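Dihydrodipicolinate synthase (Rhodopseudomonas palustris, PDB 3DZ1) probably acts as a DapA-family lyase that uses pyruvate, with 4-hydroxy-tetrahydrodipicolinate synthase activity in lysine biosynthesis. Local coordinates at residues 97-100 / 105-108. Sequence-based numbering, arbitrary orientation.
Sequences LSMD and GVMI
Met99, present as selenomethionine, reaches from the last turn of helix 88-101 to the start of strand 105-108 and sets its selenium against the backbone of Gly105. The SE atom of Met99 lies 3.7 Å from CA of Gly105 and 3.8 Å from its N, so the touch is made on main chain, at van der Waals range. The CA-CB bond of Met99 does not aim at the strand; it is the rest of the chain that turns in. With CG anti to the carbonyl carbon (chi1 -64°), the bends at chi2 (-53°) and chi3 (-68°) fold the side chain, and selenium comes nearest, with the terminal methyl a little farther off. Val106 supplies the second, looser touch, its CG1 standing 4.5 Å from SE of Met99. The Val106 side chain also touches Trp137 and Ile131, while Pro136 also meets Met99. Across the two segments the backbones come nearest at Met99 and Gly105, their CA atoms 6.7 Å apart. This is the return half of the beta-alpha-beta unit formed by strand 78-82, helix 88-101 and strand 105-108 in the TIM barrel, where the chain passes through a short loop back into the sheet. Gly105 and Met107 pair with strand 78-82 and its following loop, and Val106 pairs with Pro136 and Val138. Contact between helix and strand is thus van der Waals in character: a single polarisable selenium packed on a glycine main chain, with a longer touch on a valine methyl, depends on shape and dispersion, without a polar link between the segments.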
loop_
_atom_site.group_PDB
_atom_site.type_symbol
_atom_site.label_atom_id
_atom_site.label_comp_id
_atom_site.label_asym_id
_atom_site.label_seq_id
_atom_site.Cartn_x
_atom_site.Cartn_y
_atom_site.Cartn_z
ATOM N N LEU A 97 -21.364 25.595 3.228
ATOM C CA LEU A 97 -21.281 26.692 2.272
ATOM C C LEU A 97 -21.981 26.305 0.978
ATOM O O LEU A 97 -22.756 27.087 0.407
ATOM C CB LEU A 97 -19.815 27.020 1.980
ATOM C CG LEU A 97 -19.547 28.146 0.976
ATOM C CD1 LEU A 97 -18.244 28.829 1.332
ATOM C CD2 LEU A 97 -19.511 27.599 -0.443
ATOM N N SER A 98 -21.701 25.090 0.521
ATOM C CA SER A 98 -22.288 24.578 -0.709
ATOM C C SER A 98 -23.800 24.465 -0.591
ATOM O O SER A 98 -24.529 24.837 -1.510
ATOM C CB SER A 98 -21.689 23.214 -1.046
ATOM O OG SER A 98 -20.289 23.314 -1.231
HETATM N N MSE A 99 -24.275 23.953 0.540
HETATM C CA MSE A 99 -25.707 23.816 0.744
HETATM C C MSE A 99 -26.390 25.184 0.814
HETATM O O MSE A 99 -27.458 25.378 0.225
HETATM C CB MSE A 99 -25.996 23.005 2.011
HETATM C CG MSE A 99 -25.516 21.553 1.950
HETATM SE SE MSE A 99 -26.128 20.554 0.386
HETATM C CE MSE A 99 -28.017 20.452 0.802
ATOM N N ASP A 100 -25.785 26.136 1.522
ATOM C CA ASP A 100 -26.373 27.472 1.614
ATOM C C ASP A 100 -26.421 28.122 0.235
ATOM O O ASP A 100 -27.313 28.922 -0.055
ATOM C CB ASP A 100 -25.572 28.371 2.561
ATOM C CG ASP A 100 -25.700 27.953 4.015
ATOM O OD1 ASP A 100 -26.769 27.430 4.393
ATOM O OD2 ASP A 100 -24.737 28.164 4.782
ATOM N N GLY A 105 -26.504 18.414 -2.724
ATOM C CA GLY A 105 -25.892 17.558 -1.724
ATOM C C GLY A 105 -24.388 17.514 -1.897
ATOM O O GLY A 105 -23.839 18.208 -2.754
ATOM N N VAL A 106 -23.716 16.694 -1.094
ATOM C CA VAL A 106 -22.264 16.583 -1.165
ATOM C C VAL A 106 -21.798 15.136 -1.305
ATOM O O VAL A 106 -22.549 14.202 -1.025
ATOM C CB VAL A 106 -21.603 17.207 0.089
ATOM C CG1 VAL A 106 -22.068 18.648 0.258
ATOM C CG2 VAL A 106 -21.946 16.387 1.329
HETATM N N MSE A 107 -20.556 14.953 -1.743
HETATM C CA MSE A 107 -20.003 13.613 -1.907
HETATM C C MSE A 107 -18.861 13.401 -0.924
HETATM O O MSE A 107 -18.041 14.296 -0.704
HETATM C CB MSE A 107 -19.507 13.407 -3.343
HETATM C CG MSE A 107 -18.999 11.991 -3.621
HETATM SE SE MSE A 107 -18.561 11.655 -5.498
HETATM C CE MSE A 107 -16.902 12.636 -5.607
ATOM N N ILE A 108 -18.815 12.216 -0.323
ATOM C CA ILE A 108 -17.769 11.905 0.641
ATOM C C ILE A 108 -17.086 10.583 0.335
ATOM O O ILE A 108 -17.739 9.538 0.221
ATOM C CB ILE A 108 -18.325 11.833 2.087
ATOM C CG1 ILE A 108 -19.103 13.108 2.417
ATOM C CG2 ILE A 108 -17.173 11.677 3.080
ATOM C CD1 ILE A 108 -19.810 13.056 3.768
#